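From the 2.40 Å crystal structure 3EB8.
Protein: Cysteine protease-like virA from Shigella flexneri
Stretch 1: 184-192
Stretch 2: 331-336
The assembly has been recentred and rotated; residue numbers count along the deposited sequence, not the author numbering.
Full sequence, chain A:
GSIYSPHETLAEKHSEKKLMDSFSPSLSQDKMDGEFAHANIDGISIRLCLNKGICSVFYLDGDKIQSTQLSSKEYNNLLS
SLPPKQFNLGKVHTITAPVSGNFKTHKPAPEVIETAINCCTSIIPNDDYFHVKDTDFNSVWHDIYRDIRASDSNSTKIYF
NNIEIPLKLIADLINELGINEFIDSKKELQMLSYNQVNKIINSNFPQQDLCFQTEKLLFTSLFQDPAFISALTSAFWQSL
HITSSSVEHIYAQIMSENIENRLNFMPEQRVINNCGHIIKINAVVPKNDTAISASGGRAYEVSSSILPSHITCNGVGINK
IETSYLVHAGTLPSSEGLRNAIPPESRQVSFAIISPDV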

ATOM      1  N   ASP A 184       4.887   1.660  26.456  1.00 67.14           N
ATOM      2  CA  ASP A 184       4.530   0.302  26.915  1.00 68.41           C
ATOM      3  C   ASP A 184       3.700  -0.410  25.849  1.00 62.53           C
ATOM      4  O   ASP A 184       2.576  -0.022  25.550  1.00 60.66           O
ATOM      5  N   SER A 185       4.293  -1.458  25.297  1.00 62.96           N
ATOM      6  CA  SER A 185       3.807  -2.129  24.113  1.00 67.49           C
ATOM      7  C   SER A 185       2.381  -2.642  24.281  1.00 65.53           C
ATOM      8  O   SER A 185       1.586  -2.578  23.352  1.00 62.30           O
ATOM      9  N   LYS A 186       2.076  -3.149  25.473  1.00 83.05           N
ATOM     10  CA  LYS A 186       0.791  -3.785  25.761  1.00 73.56           C
ATOM     11  C   LYS A 186      -0.330  -2.780  26.018  1.00 71.52           C
ATOM     12  O   LYS A 186      -1.501  -3.154  26.086  1.00 67.28           O
ATOM     13  N   LYS A 187       0.021  -1.512  26.186  1.00 67.28           N
ATOM     14  CA  LYS A 187      -0.978  -0.517  26.509  1.00 59.07           C
ATOM     15  C   LYS A 187      -2.096  -0.440  25.461  1.00 69.91           C
ATOM     16  O   LYS A 187      -1.881  -0.655  24.254  1.00 56.98           O
ATOM     17  N   GLU A 188      -3.297  -0.141  25.945  1.00 60.96           N
ATOM     18  CA  GLU A 188      -4.436   0.130  25.085  1.00 64.05           C
ATOM     19  C   GLU A 188      -4.661   1.626  25.146  1.00 65.40           C
ATOM     20  O   GLU A 188      -4.734   2.204  26.234  1.00 56.47           O
ATOM     21  N   LEU A 189      -4.744   2.249  23.978  1.00 67.14           N
ATOM     22  CA  LEU A 189      -4.824   3.693  23.889  1.00 53.25           C
ATOM     23  C   LEU A 189      -6.167   4.173  24.375  1.00 55.75           C
ATOM     24  O   LEU A 189      -7.199   3.648  23.963  1.00 56.66           O
ATOM     25  N   GLN A 190      -6.159   5.176  25.245  1.00 70.99           N
ATOM     26  CA  GLN A 190      -7.399   5.841  25.627  1.00 78.92           C
ATOM     27  C   GLN A 190      -7.744   6.839  24.545  1.00 69.98           C
ATOM     28  O   GLN A 190      -6.883   7.576  24.068  1.00 85.67           O
ATOM     29  N   MET A 191      -9.009   6.861  24.156  1.00 69.91           N
ATOM     30  CA  MET A 191      -9.443   7.682  23.038  1.00 75.96           C
ATOM     31  C   MET A 191      -9.552   9.157  23.414  1.00 75.43           C
ATOM     32  O   MET A 191      -9.828   9.494  24.566  1.00 79.29           O
ATOM     33  N   LEU A 192      -9.323  10.032  22.437  1.00 74.60           N
ATOM     34  CA  LEU A 192      -9.328  11.469  22.685  1.00 56.03           C
ATOM     35  C   LEU A 192     -10.739  12.031  22.795  1.00 57.44           C
ATOM     36  O   LEU A 192     -11.639  11.627  22.056  1.00 58.67           O
ATOM     37  N   THR A 331     -13.083  -2.172  16.852  1.00 43.09           N
ATOM     38  CA  THR A 331     -11.702  -2.539  17.175  1.00 43.28           C
ATOM     39  C   THR A 331     -11.077  -1.592  18.185  1.00 45.32           C
ATOM     40  O   THR A 331     -11.139  -0.372  18.023  1.00 50.67           O
ATOM     41  N   LEU A 332     -10.454  -2.154  19.213  1.00 47.78           N
ATOM     42  CA  LEU A 332      -9.763  -1.346  20.212  1.00 52.54           C
ATOM     43  C   LEU A 332      -8.289  -1.165  19.858  1.00 54.98           C
ATOM     44  O   LEU A 332      -7.631  -2.113  19.437  1.00 49.55           O
ATOM     45  N   PRO A 333      -7.774   0.063  20.022  1.00 42.57           N
ATOM     46  CA  PRO A 333      -6.391   0.389  19.701  1.00 49.09           C
ATOM     47  C   PRO A 333      -5.418  -0.231  20.712  1.00 52.28           C
ATOM     48  O   PRO A 333      -4.925   0.465  21.588  1.00 43.94           O
ATOM     49  N   SER A 334      -5.172  -1.529  20.588  1.00 44.62           N
ATOM     50  CA  SER A 334      -4.162  -2.217  21.367  1.00 48.82           C
ATOM     51  C   SER A 334      -3.656  -3.397  20.555  1.00 50.56           C
ATOM     52  O   SER A 334      -4.281  -3.811  19.587  1.00 63.93           O
ATOM     53  N   SER A 335      -2.524  -3.941  20.964  1.00 45.40           N
ATOM     54  CA  SER A 335      -1.982  -5.128  20.337  1.00 46.14           C
ATOM     55  C   SER A 335      -2.961  -6.313  20.388  1.00 61.50           C
ATOM     56  O   SER A 335      -3.051  -7.077  19.440  1.00 53.20           O
ATOM     57  N   GLU A 336      -3.686  -6.476  21.492  1.00 47.01           N
ATOM     58  CA  GLU A 336      -4.739  -7.500  21.539  1.00 61.37           C
ATOM     59  C   GLU A 336      -5.851  -7.193  20.530  1.00 46.98           C
ATOM     60  O   GLU A 336      -6.217  -8.048  19.736  1.00 59.38           O
TER

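Packing of the side chains between residues 184-192 and 331-336 of VirA. The two segments lie far apart in sequence and run in nearly opposite directions, their end-to-end vectors 169° apart, and together they bury 347 Å² counted over both sides. Neither forms a regular strand here; the second enters a helix at Ser335. Three residues, Pro333, Glu188 and Ser334, cover the most surface, and the account follows them in turn.

Pro333 is the centre of the contact, with 87 Å² covered. It is buried, its CA-to-CB bond points toward the first segment, and its ring has a C-gamma exo pucker. Two apolar side chains meet the ring: CB of Leu189 lies 3.9 Å from CB of Pro333, and SD of Met191 comes within 4.1 Å of CG of Pro333. Leu189 is buried, with chi1 m and chi2 t, and its CA-to-CB bond points sideways. Met191 takes m at all three chi angles; chi1 and chi2 set the place of SD, the part of the side chain nearest the proline ring. The backbone of Pro333 contributes as well. Its carbonyl accepts the one hydrogen bond between the segments, from N of Leu189 to O of Pro333 at 3.0 Å, almost straight with an N-H...O angle of 172°. The same oxygen receives a CA-H...O contact from Glu188, CA to O of Pro333 being 3.5 Å with 139° at the hydrogen. Leu189 and Pro333 are thus joined through backbone and side chain alike.

Glu188, with 68 Å² covered, is exposed and flanks the proline contact. Its CA-to-CB bond points sideways, and chi1 and chi2 are both t, so the chain is extended. Its inner carbons meet Ser334: CB of Glu188 is 3.7 Å from CB of Ser334. Farther out, OE2 of Glu188 sits 3.8 Å from CD1 of Leu332, a van der Waals approach; the carboxylate has no polar partner in the second segment. Leu332 (m, t) points its CA-to-CB bond toward the first segment but remains exposed.

Ser334 is buried, with 38 Å² covered and its CA-to-CB bond toward the first segment. The CA atoms of Glu188 and Ser334 are 4.4 Å apart, close enough for the small serine to pack through its CB, which also lies 3.9 Å from O of Lys187. Its hydroxyl serves its own chain: with chi1 p, OG caps a backbone N of the helix just beyond the segment. Next to it, Ser335 (m) places OG 3.2 Å from O of Ser185, a close polar approach; this OG is hydrogen-bonded elsewhere in the structure.

A type I turn from Asp184 to Lys187, closed by N of Lys187 to O of Asp184 at 3.0 Å, includes Ser185 and Lys187, whose carbonyl oxygens approach Ser335 and Ser334 respectively. Lys186, Lys187 and Gln190 direct their CA-to-CB bonds away from the second segment.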

ATOM      1  CB  ASP A 184       3.805   0.274  28.273  1.00 70.74           C
ATOM      2  CG  ASP A 184       3.528  -1.159  28.769  1.00 85.81           C
ATOM      3  OD1 ASP A 184       4.487  -1.857  29.164  1.00 86.29           O
ATOM      4  OD2 ASP A 184       2.353  -1.593  28.770  1.00 76.43           O
ATOM      5  CB  SER A 185       4.739  -3.299  23.794  1.00 62.58           C
ATOM      6  OG  SER A 185       4.388  -4.443  24.556  1.00 93.10           O
ATOM      7  CB  LYS A 186       0.911  -4.696  26.987  1.00 67.70           C
ATOM      8  CG  LYS A 186       1.531  -6.063  26.747  1.00 86.27           C
ATOM      9  CD  LYS A 186       1.436  -6.903  28.026  1.00109.09           C
ATOM     10  CE  LYS A 186       1.897  -8.346  27.825  1.00119.27           C
ATOM     11  NZ  LYS A 186       1.610  -9.202  29.022  1.00120.54           N
ATOM     12  CB  LYS A 187      -0.331   0.856  26.698  1.00 77.30           C
ATOM     13  CG  LYS A 187      -1.275   1.917  27.251  1.00 59.51           C
ATOM     14  CD  LYS A 187      -0.538   2.864  28.183  1.00104.59           C
ATOM     15  CE  LYS A 187      -1.481   3.529  29.172  1.00105.80           C
ATOM     16  NZ  LYS A 187      -0.759   4.097  30.357  1.00101.08           N
ATOM     17  CB  GLU A 188      -5.685  -0.618  25.564  1.00 55.63           C
ATOM     18  CG  GLU A 188      -6.972  -0.218  24.840  1.00 84.58           C
ATOM     19  CD  GLU A 188      -8.188  -1.039  25.279  1.00 80.97           C
ATOM     20  OE1 GLU A 188      -9.221  -0.432  25.647  1.00 71.19           O
ATOM     21  OE2 GLU A 188      -8.111  -2.292  25.249  1.00 75.49           O
ATOM     22  CB  LEU A 189      -4.640   4.139  22.445  1.00 51.58           C
ATOM     23  CG  LEU A 189      -3.321   3.796  21.764  1.00 51.13           C
ATOM     24  CD1 LEU A 189      -3.289   4.400  20.347  1.00 49.76           C
ATOM     25  CD2 LEU A 189      -2.158   4.280  22.614  1.00 52.62           C
ATOM     26  CB  GLN A 190      -7.258   6.547  26.975  1.00 92.73           C
ATOM     27  CG  GLN A 190      -7.348   5.615  28.169  1.00108.84           C
ATOM     28  CD  GLN A 190      -6.728   6.219  29.413  1.00120.67           C
ATOM     29  OE1 GLN A 190      -6.313   7.381  29.410  1.00120.07           O
ATOM     30  NE2 GLN A 190      -6.654   5.432  30.482  1.00122.98           N
ATOM     31  CB  MET A 191     -10.764   7.145  22.485  1.00 88.54           C
ATOM     32  CG  MET A 191     -10.579   5.857  21.694  1.00100.45           C
ATOM     33  SD  MET A 191      -9.381   6.085  20.362  1.00 87.78           S
ATOM     34  CE  MET A 191     -10.083   7.556  19.598  1.00 50.59           C
ATOM     35  CB  LEU A 192      -8.541  12.216  21.597  1.00 55.10           C
ATOM     36  CG  LEU A 192      -7.021  12.319  21.787  1.00 76.32           C
ATOM     37  CD1 LEU A 192      -6.399  10.955  21.706  1.00 71.68           C
ATOM     38  CD2 LEU A 192      -6.369  13.242  20.763  1.00 79.28           C
ATOM     39  CB  THR A 331     -10.759  -2.555  15.935  1.00 47.89           C
ATOM     40  OG1 THR A 331     -11.275  -3.426  14.926  1.00 48.73           O
ATOM     41  CG2 THR A 331      -9.374  -3.046  16.345  1.00 45.68           C
ATOM     42  CB  LEU A 332      -9.914  -1.960  21.608  1.00 57.48           C
ATOM     43  CG  LEU A 332     -11.367  -2.080  22.085  1.00 61.92           C
ATOM     44  CD1 LEU A 332     -11.415  -2.777  23.432  1.00 48.88           C
ATOM     45  CD2 LEU A 332     -12.064  -0.713  22.123  1.00 55.21           C
ATOM     46  CB  PRO A 333      -6.356   1.925  19.795  1.00 43.79           C
ATOM     47  CG  PRO A 333      -7.742   2.363  19.919  1.00 56.18           C
ATOM     48  CD  PRO A 333      -8.509   1.237  20.509  1.00 58.80           C
ATOM     49  CB  SER A 334      -4.737  -2.727  22.696  1.00 49.81           C
ATOM     50  OG  SER A 334      -5.581  -3.854  22.493  1.00 47.87           O
ATOM     51  CB  SER A 335      -0.657  -5.477  21.006  1.00 59.18           C
ATOM     52  OG  SER A 335       0.114  -4.293  21.114  1.00 59.04           O
ATOM     53  CB  GLU A 336      -5.336  -7.691  22.957  1.00 47.99           C
ATOM     54  CG  GLU A 336      -6.503  -8.697  22.978  1.00 48.62           C
ATOM     55  CD  GLU A 336      -6.989  -9.052  24.360  1.00 67.18           C
ATOM     56  OE1 GLU A 336      -8.128  -9.573  24.487  1.00 64.22           O
ATOM     57  OE2 GLU A 336      -6.227  -8.828  25.320  1.00 72.32           O
TER